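Local coordinates for beta-glucanase (Podospora anserina, PDB 4LE4), which probably hydrolyses beta-glucans as a fungal glycoside hydrolase of family GH131, with a catalytic domain of the concanavalin-like clan, at residues 21-26 with 31-36; 13-18 with 38-43; 143-146 with 151-154. All coordinates share one frame; numbering follows the deposited sequence.

Interaction 1. Residues 21-26 with 31-36; sequences WSWGNQ and QYYIHG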
ATOM      1  N   TRP A  21      -2.170  15.212  12.644  1.00 20.93           N
ATOM      2  CA  TRP A  21      -1.274  14.313  13.361  1.00 20.28           C
ATOM      3  C   TRP A  21       0.098  14.929  13.570  1.00 21.15           C
ATOM      4  O   TRP A  21       0.602  15.628  12.696  1.00 20.92           O
ATOM      5  CB  TRP A  21      -1.108  13.020  12.572  1.00 16.76           C
ATOM      6  CG  TRP A  21      -0.314  11.982  13.295  1.00 16.08           C
ATOM      7  CD1 TRP A  21      -0.807  10.966  14.057  1.00 14.89           C
ATOM      8  CD2 TRP A  21       1.113  11.840  13.310  1.00 14.01           C
ATOM      9  NE1 TRP A  21       0.218  10.203  14.541  1.00 14.05           N
ATOM     10  CE2 TRP A  21       1.407  10.712  14.102  1.00 11.98           C
ATOM     11  CE3 TRP A  21       2.169  12.556  12.729  1.00 13.45           C
ATOM     12  CZ2 TRP A  21       2.718  10.273  14.332  1.00 11.93           C
ATOM     13  CZ3 TRP A  21       3.471  12.123  12.960  1.00 10.90           C
ATOM     14  CH2 TRP A  21       3.732  10.991  13.756  1.00 12.04           C
ATOM     15  N   SER A  22       0.689  14.661  14.736  1.00 22.42           N
ATOM     16  CA  SER A  22       2.037  15.132  15.073  1.00 23.62           C
ATOM     17  C   SER A  22       2.582  14.195  16.131  1.00 23.35           C
ATOM     18  O   SER A  22       1.824  13.489  16.791  1.00 22.85           O
ATOM     19  CB  SER A  22       2.023  16.560  15.639  1.00 25.03           C
ATOM     20  OG  SER A  22       1.480  16.561  16.942  1.00 23.32           O
ATOM     21  N   TRP A  23       3.897  14.177  16.299  1.00 26.05           N
ATOM     22  CA  TRP A  23       4.491  13.305  17.301  1.00 28.44           C
ATOM     23  C   TRP A  23       3.916  13.595  18.687  1.00 29.09           C
ATOM     24  O   TRP A  23       3.652  12.677  19.461  1.00 29.26           O
ATOM     25  CB  TRP A  23       6.013  13.471  17.306  1.00 29.40           C
ATOM     26  CG  TRP A  23       6.659  12.820  16.112  1.00 30.08           C
ATOM     27  CD1 TRP A  23       7.320  13.441  15.096  1.00 31.11           C
ATOM     28  CD2 TRP A  23       6.708  11.417  15.826  1.00 29.22           C
ATOM     29  NE1 TRP A  23       7.788  12.509  14.188  1.00 29.46           N
ATOM     30  CE2 TRP A  23       7.424  11.260  14.615  1.00 29.53           C
ATOM     31  CE3 TRP A  23       6.216  10.280  16.472  1.00 29.13           C
ATOM     32  CZ2 TRP A  23       7.662  10.009  14.038  1.00 29.68           C
ATOM     33  CZ3 TRP A  23       6.447   9.028  15.897  1.00 31.10           C
ATOM     34  CH2 TRP A  23       7.168   8.905  14.688  1.00 30.70           C
ATOM     35  N   GLY A  24       3.694  14.876  18.972  1.00 30.22           N
ATOM     36  CA  GLY A  24       3.160  15.265  20.267  1.00 31.68           C
ATOM     37  C   GLY A  24       1.657  15.122  20.418  1.00 32.34           C
ATOM     38  O   GLY A  24       1.130  15.254  21.522  1.00 33.19           O
ATOM     39  N   ASN A  25       0.963  14.852  19.315  1.00 31.04           N
ATOM     40  CA  ASN A  25      -0.485  14.689  19.343  1.00 30.69           C
ATOM     41  C   ASN A  25      -0.818  13.693  18.231  1.00 28.39           C
ATOM     42  O   ASN A  25      -1.229  14.066  17.131  1.00 27.30           O
ATOM     43  CB  ASN A  25      -1.168  16.026  19.075  1.00 31.96           C
ATOM     44  CG  ASN A  25      -2.622  16.034  19.498  1.00 32.59           C
ATOM     45  OD1 ASN A  25      -3.411  16.858  19.038  1.00 33.76           O
ATOM     46  ND2 ASN A  25      -2.982  15.115  20.384  1.00 34.00           N
ATOM     47  N   GLN A  26      -0.613  12.424  18.536  1.00 25.46           N
ATOM     48  CA  GLN A  26      -0.832  11.344  17.578  1.00 25.12           C
ATOM     49  C   GLN A  26      -2.295  10.965  17.374  1.00 23.27           C
ATOM     50  O   GLN A  26      -2.712   9.862  17.684  1.00 23.98           O
ATOM     51  CB  GLN A  26       0.008  10.140  18.022  1.00 25.59           C
ATOM     52  CG  GLN A  26       1.501  10.441  17.973  1.00 27.11           C
ATOM     53  CD  GLN A  26       2.366   9.326  18.530  1.00 28.77           C
ATOM     54  OE1 GLN A  26       1.977   8.162  18.518  1.00 29.73           O
ATOM     55  NE2 GLN A  26       3.564   9.682  19.004  1.00 29.54           N
ATOM     56  N   GLN A  31      -0.180   8.131  10.776  1.00  8.70           N
ATOM     57  CA  GLN A  31       0.947   8.965  11.122  1.00  9.81           C
ATOM     58  C   GLN A  31       1.401   9.548   9.764  1.00 11.77           C
ATOM     59  O   GLN A  31       1.587   8.807   8.767  1.00 11.78           O
ATOM     60  CB  GLN A  31       2.093   8.141  11.713  1.00 10.59           C
ATOM     61  CG  GLN A  31       1.677   7.182  12.801  1.00 12.89           C
ATOM     62  CD  GLN A  31       2.879   6.613  13.531  1.00 14.64           C
ATOM     63  OE1 GLN A  31       3.932   6.389  12.931  1.00 13.66           O
ATOM     64  NE2 GLN A  31       2.721   6.361  14.841  1.00 15.73           N
ATOM     65  N   TYR A  32       1.604  10.852   9.724  1.00  9.97           N
ATOM     66  CA  TYR A  32       2.027  11.505   8.499  1.00 11.36           C
ATOM     67  C   TYR A  32       3.333  12.262   8.733  1.00 12.35           C
ATOM     68  O   TYR A  32       3.346  13.347   9.328  1.00 12.45           O
ATOM     69  CB  TYR A  32       0.905  12.437   8.022  1.00 13.07           C
ATOM     70  CG  TYR A  32       1.252  13.136   6.727  1.00 13.08           C
ATOM     71  CD1 TYR A  32       1.525  12.403   5.581  1.00 13.92           C
ATOM     72  CD2 TYR A  32       1.372  14.517   6.679  1.00 13.57           C
ATOM     73  CE1 TYR A  32       1.930  13.040   4.387  1.00 14.92           C
ATOM     74  CE2 TYR A  32       1.767  15.166   5.489  1.00 12.99           C
ATOM     75  CZ  TYR A  32       2.046  14.416   4.364  1.00 13.58           C
ATOM     76  OH  TYR A  32       2.469  15.031   3.207  1.00 13.52           O
ATOM     77  N   TYR A  33       4.455  11.648   8.333  1.00 11.31           N
ATOM     78  CA  TYR A  33       5.746  12.303   8.487  1.00 11.48           C
ATOM     79  C   TYR A  33       6.769  11.907   7.432  1.00 12.35           C
ATOM     80  O   TYR A  33       7.715  12.656   7.216  1.00 12.87           O
ATOM     81  CB  TYR A  33       6.327  12.095   9.894  1.00 12.81           C
ATOM     82  CG  TYR A  33       6.696  10.661  10.227  1.00 11.16           C
ATOM     83  CD1 TYR A  33       5.754   9.796  10.775  1.00 14.11           C
ATOM     84  CD2 TYR A  33       7.993  10.193  10.038  1.00 11.78           C
ATOM     85  CE1 TYR A  33       6.082   8.506  11.145  1.00 13.42           C
ATOM     86  CE2 TYR A  33       8.343   8.898  10.395  1.00 12.28           C
ATOM     87  CZ  TYR A  33       7.381   8.054  10.950  1.00 14.23           C
ATOM     88  OH  TYR A  33       7.697   6.750  11.276  1.00 14.74           O
ATOM     89  N   ILE A  34       6.564  10.771   6.752  1.00 10.50           N
ATOM     90  CA  ILE A  34       7.495  10.325   5.702  1.00 11.41           C
ATOM     91  C   ILE A  34       7.024  10.923   4.378  1.00 10.46           C
ATOM     92  O   ILE A  34       6.242  10.331   3.630  1.00  9.92           O
ATOM     93  CB  ILE A  34       7.550   8.784   5.630  1.00 11.77           C
ATOM     94  CG1 ILE A  34       7.961   8.264   7.021  1.00 14.82           C
ATOM     95  CG2 ILE A  34       8.551   8.300   4.534  1.00 10.34           C
ATOM     96  CD1 ILE A  34       8.032   6.743   7.138  1.00 17.41           C
ATOM     97  N   HIS A  35       7.500  12.134   4.125  1.00 10.46           N
ATOM     98  CA  HIS A  35       7.134  12.871   2.923  1.00 11.39           C
ATOM     99  C   HIS A  35       8.196  13.941   2.715  1.00 11.70           C
ATOM    100  O   HIS A  35       9.017  14.194   3.603  1.00 11.69           O
ATOM    101  CB  HIS A  35       5.746  13.534   3.097  1.00 10.28           C
ATOM    102  CG  HIS A  35       5.637  14.434   4.296  1.00 10.94           C
ATOM    103  ND1 HIS A  35       6.212  15.688   4.347  1.00 11.68           N
ATOM    104  CD2 HIS A  35       5.020  14.258   5.492  1.00 10.68           C
ATOM    105  CE1 HIS A  35       5.954  16.246   5.517  1.00 12.38           C
ATOM    106  NE2 HIS A  35       5.232  15.397   6.232  1.00 12.04           N
ATOM    107  N   GLY A  36       8.149  14.576   1.557  1.00 12.27           N
ATOM    108  CA  GLY A  36       9.109  15.614   1.235  1.00 11.56           C
ATOM    109  C   GLY A  36       8.792  16.966   1.841  1.00 12.44           C
ATOM    110  O   GLY A  36       7.944  17.086   2.724  1.00 12.49           O
TER
HETATM  111  O   HOH W   1       1.410  15.525  10.177  1.00 34.78           O
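An aromatic cluster of Trp21, Trp23 and Tyr33 joins a loop to strand 30-34, which lies at one end of an antiparallel sheet in this concanavalin-like beta-sandwich. The loop 21-26 carries a type I turn from Ser22 to Asn25 and leans its two indoles on the strand. Trp21 is the buried member. With CG opposite the backbone N (chi1 -174°), its ring is laid flat on the strand backbone: Gln31 CA stands 3.5 Å from the centroid of the five-membered ring in a CH-pi contact, and Tyr32 N lies over the same face nearer the rim. The opposite face takes Trp23 N, so the indole is sandwiched between the strand and its own loop. Beyond the backbone, Gln31 CB approaches Trp21 CZ2 to 3.4 Å. The broad, rigid indole suits this place because it can cover a peptide backbone while keeping one N-H for a polar partner. That partner is Gln85 OE1, which accepts from Trp21 NE1 and also from Gln31 NE2, tying both sides of the contact to one side chain. Tyr33 rises beside Trp21, the two planes being nearly parallel but slid so far that they barely overlap; Trp21 CH2 is 3.8 Å from Tyr33 CD1. Trp23, much more exposed, sets CZ2 over the centre of one face of Tyr33, 3.6 Å from CE1, with the planes inclined at 49°. A water lies within reach of two backbone carbonyls, 2.6 Å from Trp21 O and 3.0 Å from Tyr32 O, and could bridge the backbones. The loop is braced from within by Gln26, whose NE2 donates to a lone pair of Trp23 O at 3.0 Å, nearly in its own amide plane.

Interaction 2. Residues 13-18 with 38-43; sequences TSSADL and SPVSAY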
ATOM      1  N   THR A  13     -12.456  14.556   5.637  1.00 15.44           N
ATOM      2  CA  THR A  13     -13.088  15.293   4.571  1.00 15.67           C
ATOM      3  C   THR A  13     -12.132  15.436   3.394  1.00 13.74           C
ATOM      4  O   THR A  13     -12.537  15.307   2.243  1.00 14.59           O
ATOM      5  CB  THR A  13     -13.528  16.650   5.093  1.00 15.33           C
ATOM      6  OG1 THR A  13     -14.562  16.419   6.061  1.00 16.09           O
ATOM      7  CG2 THR A  13     -14.042  17.554   3.962  1.00 16.63           C
ATOM      8  N   SER A  14     -10.857  15.641   3.700  1.00 13.19           N
ATOM      9  CA  SER A  14      -9.834  15.840   2.674  1.00 13.10           C
ATOM     10  C   SER A  14      -8.482  15.408   3.270  1.00 12.49           C
ATOM     11  O   SER A  14      -8.390  15.152   4.455  1.00 11.50           O
ATOM     12  CB  SER A  14      -9.770  17.317   2.278  1.00 13.69           C
ATOM     13  OG  SER A  14      -9.033  18.078   3.226  1.00 16.09           O
ATOM     14  N   SER A  15      -7.438  15.349   2.451  1.00 13.16           N
ATOM     15  CA  SER A  15      -6.127  14.935   2.948  1.00 12.05           C
ATOM     16  C   SER A  15      -5.504  15.921   3.932  1.00 12.48           C
ATOM     17  O   SER A  15      -4.515  15.593   4.603  1.00 12.90           O
ATOM     18  CB  SER A  15      -5.173  14.693   1.773  1.00 12.05           C
ATOM     19  OG  SER A  15      -4.986  15.885   1.035  1.00 12.86           O
ATOM     20  N   ALA A  16      -6.078  17.125   4.013  1.00 13.82           N
ATOM     21  CA  ALA A  16      -5.612  18.146   4.956  1.00 14.05           C
ATOM     22  C   ALA A  16      -5.748  17.621   6.375  1.00 13.92           C
ATOM     23  O   ALA A  16      -5.036  18.050   7.264  1.00 13.77           O
ATOM     24  CB  ALA A  16      -6.443  19.446   4.817  1.00 14.29           C
ATOM     25  N   ASP A  17      -6.660  16.679   6.585  1.00 14.24           N
ATOM     26  CA  ASP A  17      -6.846  16.146   7.917  1.00 15.31           C
ATOM     27  C   ASP A  17      -5.618  15.373   8.406  1.00 16.99           C
ATOM     28  O   ASP A  17      -5.487  15.121   9.595  1.00 14.81           O
ATOM     29  CB  ASP A  17      -8.103  15.273   7.972  1.00 18.72           C
ATOM     30  CG  ASP A  17      -9.388  16.085   7.717  1.00 24.86           C
ATOM     31  OD1 ASP A  17      -9.361  17.301   7.990  1.00 25.36           O
ATOM     32  OD2 ASP A  17     -10.420  15.530   7.254  1.00 26.04           O
ATOM     33  N   LEU A  18      -4.719  15.012   7.481  1.00 14.85           N
ATOM     34  CA  LEU A  18      -3.522  14.297   7.852  1.00 15.05           C
ATOM     35  C   LEU A  18      -2.628  15.201   8.648  1.00 16.55           C
ATOM     36  O   LEU A  18      -1.830  14.718   9.451  1.00 17.38           O
ATOM     37  CB  LEU A  18      -2.758  13.799   6.614  1.00 14.63           C
ATOM     38  CG  LEU A  18      -3.419  12.623   5.887  1.00 12.66           C
ATOM     39  CD1 LEU A  18      -2.651  12.366   4.578  1.00 13.91           C
ATOM     40  CD2 LEU A  18      -3.427  11.385   6.761  1.00 13.44           C
ATOM     41  N   SER A  38       7.252  19.630   0.492  1.00 13.41           N
ATOM     42  CA  SER A  38       6.019  20.338   0.115  1.00 13.71           C
ATOM     43  C   SER A  38       4.849  20.035   1.059  1.00 13.42           C
ATOM     44  O   SER A  38       4.947  19.165   1.924  1.00 13.74           O
ATOM     45  CB  SER A  38       5.601  19.969  -1.313  1.00 14.61           C
ATOM     46  OG  SER A  38       6.631  20.238  -2.250  1.00 16.81           O
ATOM     47  N   PRO A  39       3.733  20.783   0.923  1.00 12.52           N
ATOM     48  CA  PRO A  39       2.529  20.602   1.747  1.00 12.27           C
ATOM     49  C   PRO A  39       1.861  19.284   1.362  1.00 11.84           C
ATOM     50  O   PRO A  39       2.119  18.739   0.282  1.00 10.83           O
ATOM     51  CB  PRO A  39       1.668  21.813   1.367  1.00 13.21           C
ATOM     52  CG  PRO A  39       2.713  22.885   1.069  1.00 12.22           C
ATOM     53  CD  PRO A  39       3.679  22.077   0.203  1.00 11.66           C
ATOM     54  N   VAL A  40       0.978  18.790   2.213  1.00 10.52           N
ATOM     55  CA  VAL A  40       0.360  17.495   1.937  1.00 11.48           C
ATOM     56  C   VAL A  40      -0.354  17.394   0.585  1.00 11.75           C
ATOM     57  O   VAL A  40      -0.281  16.362  -0.060  1.00  9.37           O
ATOM     58  CB  VAL A  40      -0.609  17.091   3.100  1.00 10.80           C
ATOM     59  CG1 VAL A  40      -1.833  18.037   3.135  1.00 14.23           C
ATOM     60  CG2 VAL A  40      -1.078  15.628   2.929  1.00 12.75           C
ATOM     61  N   SER A  41      -1.022  18.462   0.130  1.00 11.49           N
ATOM     62  CA  SER A  41      -1.724  18.381  -1.147  1.00 12.29           C
ATOM     63  C   SER A  41      -0.814  18.123  -2.356  1.00 12.25           C
ATOM     64  O   SER A  41      -1.289  17.814  -3.453  1.00 11.08           O
ATOM     65  CB  SER A  41      -2.605  19.625  -1.362  1.00 12.74           C
ATOM     66  OG  SER A  41      -1.823  20.782  -1.460  1.00 19.53           O
ATOM     67  N   ALA A  42       0.497  18.218  -2.160  1.00 12.06           N
ATOM     68  CA  ALA A  42       1.414  17.871  -3.240  1.00 11.88           C
ATOM     69  C   ALA A  42       1.568  16.342  -3.327  1.00 12.40           C
ATOM     70  O   ALA A  42       1.915  15.808  -4.387  1.00 12.01           O
ATOM     71  CB  ALA A  42       2.793  18.466  -2.982  1.00 11.49           C
ATOM     72  N   TYR A  43       1.317  15.659  -2.203  1.00 10.77           N
ATOM     73  CA  TYR A  43       1.528  14.211  -2.117  1.00 10.07           C
ATOM     74  C   TYR A  43       0.325  13.289  -1.905  1.00  9.91           C
ATOM     75  O   TYR A  43       0.345  12.133  -2.325  1.00  9.47           O
ATOM     76  CB  TYR A  43       2.529  13.938  -0.981  1.00  8.71           C
ATOM     77  CG  TYR A  43       3.750  14.783  -1.008  1.00  9.20           C
ATOM     78  CD1 TYR A  43       4.573  14.809  -2.119  1.00  9.43           C
ATOM     79  CD2 TYR A  43       4.127  15.524   0.131  1.00 10.15           C
ATOM     80  CE1 TYR A  43       5.749  15.547  -2.102  1.00 11.44           C
ATOM     81  CE2 TYR A  43       5.290  16.260   0.145  1.00 11.17           C
ATOM     82  CZ  TYR A  43       6.094  16.262  -0.970  1.00 10.48           C
ATOM     83  OH  TYR A  43       7.257  16.984  -0.940  1.00 12.13           O
TER
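Next to the meeting of Val40 with Ser15, Ala16 and Leu18, the flat group is the ring of Tyr43, which has Ala42 CB above one face, 4.1 Å from the plane and over its centre. At the rim of that ring, OH accepts from Ser38 N at 3.0 Å and is also bonded to Thr69, so the phenol closes the loop 38-43 on itself. In the other segment the carboxylate of Asp17 is met at OD2 by Thr13 N, nearly along the C-O axis. The contact between the segments is carried by Val40, both of whose methyls rest near Ser15 O, the oxygen that accepts from Leu18 N in the 3-10 segment. CG2 points opposite the backbone N and lies 3.8 Å from Ser15 O and 4.0 Å from Leu18 CD1, the Leu18 and Val40 side chains crossing at about a right angle; CG1 comes 4.2 Å from Ala16 CA. A compact, branched residue suits a place where it must touch backbone and side chain at once, and Ala16 contributes its backbone CA rather than its methyl. Ser15 turns its hydroxyl to Val44 O, just beyond the 38-43 segment, while Leu18 and Val40 both rest on Tyr32. Ser14 OG accepts from Ala16 N at 3.2 Å, an ST turn opening the 3-10 segment that packs here against the loop following strand 30-34.

Interaction 3. Residues 143-146 with 151-154; sequences LRWC and TQWS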
ATOM      1  N   LEU A 143       3.828  -6.224 -11.612  1.00 12.26           N
ATOM      2  CA  LEU A 143       3.550  -5.837 -10.225  1.00  8.77           C
ATOM      3  C   LEU A 143       3.855  -7.184  -9.532  1.00  9.31           C
ATOM      4  O   LEU A 143       3.339  -8.225  -9.946  1.00  8.88           O
ATOM      5  CB  LEU A 143       2.075  -5.491 -10.031  1.00 10.17           C
ATOM      6  CG  LEU A 143       1.650  -5.048  -8.629  1.00  9.53           C
ATOM      7  CD1 LEU A 143       2.472  -3.840  -8.147  1.00 11.21           C
ATOM      8  CD2 LEU A 143       0.148  -4.707  -8.674  1.00 12.77           C
ATOM      9  N   ARG A 144       4.662  -7.166  -8.484  1.00  9.09           N
ATOM     10  CA  ARG A 144       5.073  -8.405  -7.811  1.00 10.22           C
ATOM     11  C   ARG A 144       4.775  -8.384  -6.331  1.00  8.98           C
ATOM     12  O   ARG A 144       4.810  -7.333  -5.694  1.00 10.16           O
ATOM     13  CB  ARG A 144       6.587  -8.559  -7.895  1.00 12.47           C
ATOM     14  CG  ARG A 144       7.194  -8.487  -9.287  1.00 18.00           C
ATOM     15  CD  ARG A 144       8.624  -7.973  -9.151  1.00 19.33           C
ATOM     16  NE  ARG A 144       9.373  -7.932 -10.409  1.00 22.37           N
ATOM     17  CZ  ARG A 144      10.162  -8.914 -10.843  1.00 25.12           C
ATOM     18  NH1 ARG A 144      10.823  -8.778 -11.993  1.00 28.04           N
ATOM     19  NH2 ARG A 144      10.289 -10.040 -10.145  1.00 23.56           N
ATOM     20  N   TRP A 145       4.533  -9.563  -5.784  1.00  7.69           N
ATOM     21  CA  TRP A 145       4.373  -9.702  -4.345  1.00  8.22           C
ATOM     22  C   TRP A 145       5.664 -10.410  -3.926  1.00  8.40           C
ATOM     23  O   TRP A 145       5.979 -11.469  -4.455  1.00  8.71           O
ATOM     24  CB  TRP A 145       3.178 -10.583  -4.000  1.00  8.93           C
ATOM     25  CG  TRP A 145       3.112 -10.862  -2.527  1.00 10.96           C
ATOM     26  CD1 TRP A 145       2.989  -9.945  -1.509  1.00 12.18           C
ATOM     27  CD2 TRP A 145       3.175 -12.155  -1.900  1.00 10.85           C
ATOM     28  NE1 TRP A 145       2.969 -10.599  -0.296  1.00 10.43           N
ATOM     29  CE2 TRP A 145       3.079 -11.948  -0.507  1.00 11.58           C
ATOM     30  CE3 TRP A 145       3.306 -13.461  -2.387  1.00 12.33           C
ATOM     31  CZ2 TRP A 145       3.109 -13.011   0.420  1.00 10.53           C
ATOM     32  CZ3 TRP A 145       3.343 -14.530  -1.468  1.00 11.26           C
ATOM     33  CH2 TRP A 145       3.241 -14.287  -0.084  1.00  9.65           C
ATOM     34  N   CYS A 146       6.392  -9.834  -2.982  1.00  9.53           N
ATOM     35  CA  CYS A 146       7.653 -10.388  -2.509  1.00 10.25           C
ATOM     36  C   CYS A 146       7.576 -10.752  -1.026  1.00 10.51           C
ATOM     37  O   CYS A 146       6.792 -10.153  -0.253  1.00  7.96           O
ATOM     38  CB  CYS A 146       8.768  -9.359  -2.671  1.00 11.22           C
ATOM     39  SG  CYS A 146       8.971  -8.863  -4.385  1.00 16.82           S
ATOM     40  N   THR A 151      10.555 -12.688  -5.196  1.00 12.98           N
ATOM     41  CA  THR A 151       9.224 -12.637  -5.836  1.00 12.54           C
ATOM     42  C   THR A 151       8.502 -13.989  -5.748  1.00 14.37           C
ATOM     43  O   THR A 151       9.037 -15.049  -6.142  1.00 12.63           O
ATOM     44  CB  THR A 151       9.340 -12.226  -7.315  1.00 13.28           C
ATOM     45  OG1 THR A 151       9.833 -10.885  -7.380  1.00 15.61           O
ATOM     46  CG2 THR A 151       7.985 -12.332  -8.041  1.00 13.22           C
ATOM     47  N   GLN A 152       7.275 -13.962  -5.245  1.00 10.52           N
ATOM     48  CA  GLN A 152       6.487 -15.186  -5.107  1.00 12.42           C
ATOM     49  C   GLN A 152       5.293 -15.210  -6.050  1.00 12.04           C
ATOM     50  O   GLN A 152       4.695 -16.259  -6.274  1.00 13.65           O
ATOM     51  CB  GLN A 152       5.956 -15.310  -3.691  1.00 12.95           C
ATOM     52  CG  GLN A 152       7.003 -15.230  -2.619  1.00 15.23           C
ATOM     53  CD  GLN A 152       7.895 -16.439  -2.611  1.00 19.59           C
ATOM     54  OE1 GLN A 152       7.430 -17.576  -2.679  1.00 18.88           O
ATOM     55  NE2 GLN A 152       9.201 -16.200  -2.527  1.00 25.42           N
ATOM     56  N   TRP A 153       4.940 -14.048  -6.589  1.00 10.66           N
ATOM     57  CA  TRP A 153       3.784 -13.952  -7.479  1.00 10.43           C
ATOM     58  C   TRP A 153       3.959 -12.653  -8.272  1.00  9.94           C
ATOM     59  O   TRP A 153       4.568 -11.721  -7.779  1.00  8.03           O
ATOM     60  CB  TRP A 153       2.517 -13.867  -6.606  1.00 11.84           C
ATOM     61  CG  TRP A 153       1.259 -13.565  -7.358  1.00 14.68           C
ATOM     62  CD1 TRP A 153       0.361 -14.462  -7.865  1.00 16.92           C
ATOM     63  CD2 TRP A 153       0.760 -12.265  -7.676  1.00 14.29           C
ATOM     64  NE1 TRP A 153      -0.679 -13.787  -8.473  1.00 17.20           N
ATOM     65  CE2 TRP A 153      -0.455 -12.439  -8.367  1.00 16.94           C
ATOM     66  CE3 TRP A 153       1.224 -10.967  -7.432  1.00 15.16           C
ATOM     67  CZ2 TRP A 153      -1.226 -11.352  -8.824  1.00 18.07           C
ATOM     68  CZ3 TRP A 153       0.453  -9.875  -7.888  1.00 17.08           C
ATOM     69  CH2 TRP A 153      -0.760 -10.088  -8.574  1.00 17.20           C
ATOM     70  N   SER A 154       3.465 -12.600  -9.503  1.00 10.38           N
ATOM     71  CA  SER A 154       3.553 -11.346 -10.255  1.00 10.71           C
ATOM     72  C   SER A 154       2.468 -11.311 -11.346  1.00 11.27           C
ATOM     73  O   SER A 154       1.868 -12.337 -11.685  1.00 12.29           O
ATOM     74  CB  SER A 154       4.959 -11.166 -10.869  1.00 10.39           C
ATOM     75  OG  SER A 154       5.271 -12.212 -11.774  1.00 11.09           O
TER
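A classic beta bulge interrupts the antiparallel hairpin formed by strands 142-147 and 150-156, in one sheet of the beta-sandwich: Gln152 and Trp153 both stand opposite Trp145. The extra residue moves the register by one, so that Arg144 pairs with Ser154 and Cys146 with Thr151. Two backbone bonds converge on Trp145, the single residue opposite the bulge: its N gives to Trp153 O and its O receives from Gln152 N, each at 2.9 Å. Ser154 CA adds a CA-H...O contact to Leu143 O. Trp145 and Trp153 project from the same face, toward the other sheet, where Phe178 stacks on Trp145 and also meets Trp153. Large aromatic residues are fitting here, since their broad apolar rings can pack against residues of the other sheet such as Phe178 and Val191. Both tryptophans hold CG opposite the backbone N, but chi2 differs (60° in Trp145, 93° in Trp153), so the rings are turned differently: the indole of Trp153 presents its edge to Trp145 N, 4.0 Å from CE3 of Trp153, whereas Trp145 brings CE3 and CZ3 obliquely against Gln152 CB, each 3.5 Å away. Gln152, bent at chi2, uses its aliphatic root for this contact and sends its amide away from the ring, where NE2 bonds weakly to Gln150 O. The reverse face carries Arg144, Cys146, Thr151 and Ser154. Arg144 runs extended from CG to NE, with CG passing 3.8 Å from Ser154 CB, and reaches diagonally over the sheet to the partner of Cys146. A long, charged chain suits this partly exposed face, and the hydroxyl of Thr151 lies beside both Cys146 SG and the arginine. Arg144 NH2 donates to Thr151 OG1 at 2.9 Å, the oxygen sitting at the guanidinium edge, 13° out of its plane.

In the fold
Interactions 1 and 2 are neighbours, their centres 12 Å apart, and along the chain interaction 1 is nested within the loop that interaction 2 closes. Tyr32 joins them: its OH lies 3.5 Å from Val40 CA and its CB 3.8 Å from Leu18 O, while Gly36 CA touches Tyr43 OH at 3.2 Å. Together they pack loops against and around strand 30-34. Interaction 3 stands on the other side of the chain's centre, about 30 Å from each by centres, with nearest atoms about 18 Å from interaction 1 and 17 Å from interaction 2. Interactions 1 and 3 nevertheless reach the same antiparallel sheet, at widely separated strands.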